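Local coordinates for lipoprotein (Bacillus anthracis, PDB 4JG9) that is of unknown function but, as a putative lipoprotein, is probably attached to the cell membrane through an N-terminal lipid, at residues S43-S48 with V156-V161; I106-Q111 with T117-Q122. All blocks are in the same frame, centred on the assembly; numbering follows the deposited sequence.

Contact 1. Residues S43-S48 with V156-V161; sequences SFFHLS and VLNIYV
Tyr160 reaches from strand 156-161 to the loop 43-48, and its side chain meets Phe44 along most of its length and Phe45 at its tip. CB leaves the strand toward the loop, and CG lies beside the backbone N (chi1 -58°), which lays the ring alongside Phe44. CB lies 4.1 Å from Phe44 CE1, and CG is 3.8 Å from the same Phe44 CE1. Further along, Tyr160 CD1 comes nearest to Phe44, 3.5 Å from Phe44 CD1, which sits over one face of the tyrosine toward its rim. The two rings are inclined by 59°, an oblique aromatic pair. Beyond it, Tyr160 CE1 approaches the Phe44 carbonyl oxygen, and the hydroxyl OH ends 3.5 Å from Phe45 CD1, at the edge of that ring. Tyr160 OH also bonds to a water 2.8 Å away, which lies near the plane of the tyrosine ring. This water donates to Phe44 O and accepts from His46 N, each at 2.9 Å, so a single molecule ties the phenol to two backbone groups of the loop. Asn158 ND2 lies at another point of the Phe45 edge; the amide itself is held by Ile107 O and Gln168 NE2. Leu157 and Ile159 point the other way, onto Trp92 of strand 88-94 in the second sheet. Phe44, Phe45 and Tyr160 thus pack an N-terminal loop over the outer face of one sheet of a two-sheet, all-beta fold resembling a beta sandwich.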
loop_
_atom_site.group_PDB
_atom_site.type_symbol
_atom_site.label_atom_id
_atom_site.label_comp_id
_atom_site.label_asym_id
_atom_site.label_seq_id
_atom_site.Cartn_x
_atom_site.Cartn_y
_atom_site.Cartn_z
ATOM N N SER A 43 9.455 4.931 -2.422
ATOM C CA SER A 43 10.333 5.966 -2.962
ATOM C C SER A 43 11.124 5.516 -4.188
ATOM O O SER A 43 11.620 6.352 -4.936
ATOM C CB SER A 43 11.294 6.458 -1.892
ATOM O OG SER A 43 12.215 5.435 -1.575
ATOM N N PHE A 44 11.265 4.206 -4.380
ATOM C CA PHE A 44 12.003 3.694 -5.540
ATOM C C PHE A 44 11.125 3.581 -6.769
ATOM O O PHE A 44 11.600 3.209 -7.842
ATOM C CB PHE A 44 12.726 2.365 -5.245
ATOM C CG PHE A 44 11.843 1.297 -4.652
ATOM C CD1 PHE A 44 11.105 0.445 -5.470
ATOM C CD2 PHE A 44 11.759 1.138 -3.268
ATOM C CE1 PHE A 44 10.288 -0.565 -4.919
ATOM C CE2 PHE A 44 10.956 0.144 -2.707
ATOM C CZ PHE A 44 10.219 -0.716 -3.534
ATOM N N PHE A 45 9.861 3.949 -6.646
ATOM C CA PHE A 45 8.988 3.914 -7.798
ATOM C C PHE A 45 8.882 5.273 -8.460
ATOM O O PHE A 45 8.604 6.269 -7.811
ATOM C CB PHE A 45 7.588 3.444 -7.435
ATOM C CG PHE A 45 6.593 3.662 -8.530
ATOM C CD1 PHE A 45 6.510 2.785 -9.588
ATOM C CD2 PHE A 45 5.762 4.759 -8.517
ATOM C CE1 PHE A 45 5.606 2.987 -10.604
ATOM C CE2 PHE A 45 4.855 4.970 -9.532
ATOM C CZ PHE A 45 4.777 4.081 -10.575
ATOM N N HIS A 46 9.101 5.293 -9.765
ATOM C CA HIS A 46 8.974 6.504 -10.547
ATOM C C HIS A 46 8.083 6.218 -11.733
ATOM O O HIS A 46 8.097 5.128 -12.277
ATOM C CB HIS A 46 10.337 6.995 -11.024
ATOM C CG HIS A 46 11.358 7.088 -9.937
ATOM N ND1 HIS A 46 11.311 8.049 -8.952
ATOM C CD2 HIS A 46 12.457 6.341 -9.682
ATOM C CE1 HIS A 46 12.336 7.887 -8.134
ATOM N NE2 HIS A 46 13.045 6.857 -8.555
ATOM N N LEU A 47 7.311 7.211 -12.134
ATOM C CA LEU A 47 6.395 7.059 -13.248
ATOM C C LEU A 47 7.125 6.776 -14.550
ATOM O O LEU A 47 6.573 6.188 -15.465
ATOM C CB LEU A 47 5.495 8.279 -13.382
ATOM C CG LEU A 47 4.244 8.215 -12.515
ATOM C CD1 LEU A 47 3.378 9.440 -12.727
ATOM C CD2 LEU A 47 3.461 6.959 -12.832
ATOM N N SER A 48 8.359 7.235 -14.654
ATOM C CA SER A 48 9.084 7.070 -15.907
ATOM C C SER A 48 9.147 5.621 -16.388
ATOM O O SER A 48 9.403 5.396 -17.566
ATOM C CB SER A 48 10.498 7.643 -15.808
ATOM O OG SER A 48 11.244 7.006 -14.783
ATOM N N VAL A 156 0.212 -3.262 -15.994
ATOM C CA VAL A 156 1.648 -3.453 -16.097
ATOM C C VAL A 156 2.206 -3.821 -14.725
ATOM O O VAL A 156 1.820 -3.240 -13.701
ATOM C CB VAL A 156 2.377 -2.221 -16.679
ATOM C CG1 VAL A 156 2.186 -0.989 -15.779
ATOM C CG2 VAL A 156 3.874 -2.528 -16.897
ATOM N N LEU A 157 3.092 -4.806 -14.703
ATOM C CA LEU A 157 3.711 -5.235 -13.461
ATOM C C LEU A 157 5.169 -4.785 -13.413
ATOM O O LEU A 157 6.004 -5.325 -14.134
ATOM C CB LEU A 157 3.640 -6.752 -13.365
ATOM C CG LEU A 157 2.444 -7.380 -12.656
ATOM C CD1 LEU A 157 1.157 -6.726 -13.055
ATOM C CD2 LEU A 157 2.395 -8.870 -12.977
ATOM N N ASN A 158 5.472 -3.795 -12.576
ATOM C CA ASN A 158 6.852 -3.313 -12.438
ATOM C C ASN A 158 7.571 -4.062 -11.331
ATOM O O ASN A 158 7.090 -4.121 -10.205
ATOM C CB ASN A 158 6.880 -1.816 -12.165
ATOM C CG ASN A 158 6.133 -1.033 -13.206
ATOM O OD1 ASN A 158 6.617 -0.861 -14.329
ATOM N ND2 ASN A 158 4.929 -0.564 -12.853
ATOM N N ILE A 159 8.707 -4.662 -11.662
ATOM C CA ILE A 159 9.363 -5.588 -10.750
ATOM C C ILE A 159 10.701 -5.029 -10.268
ATOM O O ILE A 159 11.514 -4.547 -11.066
ATOM C CB ILE A 159 9.563 -6.973 -11.410
ATOM C CG1 ILE A 159 8.218 -7.577 -11.824
ATOM C CG2 ILE A 159 10.304 -7.928 -10.491
ATOM C CD1 ILE A 159 8.316 -8.334 -13.131
ATOM N N TYR A 160 10.906 -5.081 -8.957
ATOM C CA TYR A 160 12.117 -4.571 -8.323
ATOM C C TYR A 160 12.705 -5.677 -7.474
ATOM O O TYR A 160 11.983 -6.527 -6.956
ATOM C CB TYR A 160 11.804 -3.348 -7.442
ATOM C CG TYR A 160 11.146 -2.225 -8.209
ATOM C CD1 TYR A 160 11.859 -1.080 -8.559
ATOM C CD2 TYR A 160 9.806 -2.312 -8.591
ATOM C CE1 TYR A 160 11.258 -0.052 -9.279
ATOM C CE2 TYR A 160 9.197 -1.289 -9.319
ATOM C CZ TYR A 160 9.927 -0.168 -9.654
ATOM O OH TYR A 160 9.315 0.837 -10.364
ATOM N N VAL A 161 14.024 -5.692 -7.375
ATOM C CA VAL A 161 14.703 -6.564 -6.445
ATOM C C VAL A 161 15.658 -5.716 -5.650
ATOM O O VAL A 161 16.446 -4.938 -6.227
ATOM C CB VAL A 161 15.471 -7.692 -7.162
ATOM C CG1 VAL A 161 16.347 -8.468 -6.173
ATOM C CG2 VAL A 161 14.497 -8.592 -7.898
HETATM O O HOH W 1 10.847 3.172 -10.651
#

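Contact 2. Residues I106-Q111 with T117-Q122; sequences IIALKQ and TPLLFQ
The peptide groups of Ala108 and Thr117 meet edge to edge across the hairpin as an antiparallel hydrogen-bonded pair. Ala108 N gives its proton to Thr117 O at 2.9 Å, nearly straight at 166°. The return bond, Thr117 N to Ala108 O, is also 2.9 Å but more bent, at 147°. On one face of this pair lie the Ala108 methyl and the Thr117 side chain, whose CG2 is 3.6 Å from Ala108 O; Ile107 and Pro118 project to the opposite face. Thr117 OG1 has its main partner in Asn40 N of the second subunit and makes a weak bond to Pro118 O. This is a beta hairpin, in which the short, weakly bonded strand 117-118 pairs with the longer strand 102-110. One step beyond the direct pair, a water bridges the two segments: it lies 2.6 Å from Ile106 O and accepts from Leu119 N at 2.9 Å. Leu119 packs on the face that carries the Ala108 methyl. Its CG stands between the backbone N and the carbonyl carbon (chi1 42°), and the two methyls divide: CD1 packs 3.7 Å from Ile106 CG2, while CD2 meets Ala108 CB at 4.0 Å. The branched end therefore spans Ile106 and Ala108, two apart on strand 102-110 and on the same side of it. Met147 and Leu145 of strand 142-147 touch Leu119 and Ile106 from the other sheet.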
loop_
_atom_site.group_PDB
_atom_site.type_symbol
_atom_site.label_atom_id
_atom_site.label_comp_id
_atom_site.label_asym_id
_atom_site.label_seq_id
_atom_site.Cartn_x
_atom_site.Cartn_y
_atom_site.Cartn_z
ATOM N N ILE A 106 6.632 -5.864 -6.324
ATOM C CA ILE A 106 5.819 -5.719 -7.509
ATOM C C ILE A 106 4.895 -4.528 -7.339
ATOM O O ILE A 106 4.089 -4.488 -6.414
ATOM C CB ILE A 106 4.963 -6.948 -7.776
ATOM C CG1 ILE A 106 5.850 -8.148 -8.092
ATOM C CG2 ILE A 106 4.032 -6.682 -8.955
ATOM C CD1 ILE A 106 5.110 -9.447 -8.021
ATOM N N ILE A 107 5.015 -3.562 -8.240
ATOM C CA ILE A 107 4.179 -2.373 -8.226
ATOM C C ILE A 107 3.375 -2.323 -9.517
ATOM O O ILE A 107 3.952 -2.208 -10.598
ATOM C CB ILE A 107 5.037 -1.114 -8.143
ATOM C CG1 ILE A 107 5.923 -1.157 -6.887
ATOM C CG2 ILE A 107 4.165 0.131 -8.175
ATOM C CD1 ILE A 107 6.693 0.128 -6.645
ATOM N N ALA A 108 2.051 -2.374 -9.403
ATOM C CA ALA A 108 1.174 -2.490 -10.568
ATOM C C ALA A 108 0.460 -1.188 -10.897
ATOM O O ALA A 108 0.133 -0.384 -10.003
ATOM C CB ALA A 108 0.157 -3.594 -10.346
ATOM N N LEU A 109 0.248 -0.961 -12.186
ATOM C CA LEU A 109 -0.595 0.146 -12.633
ATOM C C LEU A 109 -1.500 -0.311 -13.753
ATOM O O LEU A 109 -1.069 -1.003 -14.683
ATOM C CB LEU A 109 0.238 1.332 -13.113
ATOM C CG LEU A 109 0.980 2.063 -11.994
ATOM C CD1 LEU A 109 2.454 1.694 -12.002
ATOM C CD2 LEU A 109 0.768 3.569 -12.094
ATOM N N LYS A 110 -2.758 0.087 -13.670
ATOM C CA LYS A 110 -3.692 -0.224 -14.720
ATOM C C LYS A 110 -3.399 0.664 -15.915
ATOM O O LYS A 110 -2.797 1.737 -15.782
ATOM C CB LYS A 110 -5.132 -0.009 -14.243
ATOM C CG LYS A 110 -6.156 -0.697 -15.120
ATOM C CD LYS A 110 -7.545 -0.571 -14.563
ATOM C CE LYS A 110 -8.495 -1.362 -15.447
ATOM N NZ LYS A 110 -9.904 -1.266 -14.995
ATOM N N GLN A 111 -3.807 0.202 -17.088
ATOM C CA GLN A 111 -3.695 1.001 -18.292
ATOM C C GLN A 111 -4.436 2.307 -18.087
ATOM O O GLN A 111 -5.561 2.307 -17.583
ATOM C CB GLN A 111 -4.288 0.256 -19.466
ATOM C CG GLN A 111 -4.031 0.913 -20.776
ATOM C CD GLN A 111 -4.613 0.112 -21.906
ATOM O OE1 GLN A 111 -5.488 -0.726 -21.691
ATOM N NE2 GLN A 111 -4.123 0.345 -23.116
ATOM N N THR A 117 -0.288 0.545 -7.269
ATOM C CA THR A 117 -0.907 -0.241 -6.229
ATOM C C THR A 117 -0.127 -1.515 -6.028
ATOM O O THR A 117 0.533 -1.995 -6.934
ATOM C CB THR A 117 -2.368 -0.578 -6.572
ATOM O OG1 THR A 117 -3.002 -1.184 -5.445
ATOM C CG2 THR A 117 -2.435 -1.519 -7.741
ATOM N N PRO A 118 -0.186 -2.044 -4.820
ATOM C CA PRO A 118 0.423 -3.330 -4.518
ATOM C C PRO A 118 -0.553 -4.433 -4.861
ATOM O O PRO A 118 -1.750 -4.210 -4.792
ATOM C CB PRO A 118 0.631 -3.268 -3.010
ATOM C CG PRO A 118 -0.402 -2.324 -2.529
ATOM C CD PRO A 118 -0.514 -1.292 -3.602
ATOM N N LEU A 119 -0.064 -5.604 -5.225
ATOM C CA LEU A 119 -0.949 -6.690 -5.412
ATOM C C LEU A 119 -0.600 -7.861 -4.537
ATOM O O LEU A 119 -1.232 -8.884 -4.707
ATOM C CB LEU A 119 -1.051 -7.094 -6.884
ATOM C CG LEU A 119 0.204 -7.149 -7.741
ATOM C CD1 LEU A 119 1.147 -8.237 -7.268
ATOM C CD2 LEU A 119 -0.187 -7.386 -9.183
ATOM N N LEU A 120 0.343 -7.819 -3.629
ATOM C CA LEU A 120 0.540 -9.053 -2.891
ATOM C C LEU A 120 -0.411 -9.220 -1.703
ATOM O O LEU A 120 -0.595 -8.313 -0.913
ATOM C CB LEU A 120 1.998 -9.235 -2.492
ATOM C CG LEU A 120 2.957 -9.444 -3.654
ATOM C CD1 LEU A 120 4.389 -9.283 -3.187
ATOM C CD2 LEU A 120 2.745 -10.802 -4.290
ATOM N N PHE A 121 -1.015 -10.398 -1.604
ATOM C CA PHE A 121 -1.870 -10.765 -0.487
ATOM C C PHE A 121 -1.319 -12.078 0.012
ATOM O O PHE A 121 -1.800 -13.140 -0.336
ATOM C CB PHE A 121 -3.320 -10.934 -0.915
ATOM C CG PHE A 121 -4.060 -9.644 -1.070
ATOM C CD1 PHE A 121 -4.208 -9.064 -2.308
ATOM C CD2 PHE A 121 -4.607 -9.013 0.023
ATOM C CE1 PHE A 121 -4.888 -7.880 -2.456
ATOM C CE2 PHE A 121 -5.292 -7.828 -0.114
ATOM C CZ PHE A 121 -5.432 -7.259 -1.356
ATOM N N GLN A 122 -0.280 -11.986 0.821
ATOM C CA GLN A 122 0.484 -13.142 1.236
ATOM C C GLN A 122 -0.083 -13.814 2.492
ATOM O O GLN A 122 -0.428 -13.151 3.474
ATOM C CB GLN A 122 1.938 -12.720 1.483
ATOM C CG GLN A 122 2.705 -12.354 0.213
ATOM C CD GLN A 122 2.861 -13.552 -0.755
ATOM O OE1 GLN A 122 1.916 -13.928 -1.454
ATOM N NE2 GLN A 122 4.058 -14.143 -0.790
HETATM O O HOH W 2 2.787 -6.081 -4.907
#

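From the N terminus, the loop 43-48 comes first and finds its partner more than a hundred residues later, so contact 1 closes a loop of 107 residues, most of the modelled chain. Contact 2 is nested inside it: strand 102-110 turns back after six intervening residues to strand 117-118, a local hairpin. The chain then returns as strand 153-161, which lies beside strand 102-110 in the same sheet, where Val156 and Asn158 bond to Leu109 and Ile107 through the backbone. Phe45 packs on Ile107, joining the two contacts directly. Both also border the second subunit, contact 1 near Ser126 and contact 2 near Asn40 of that chain.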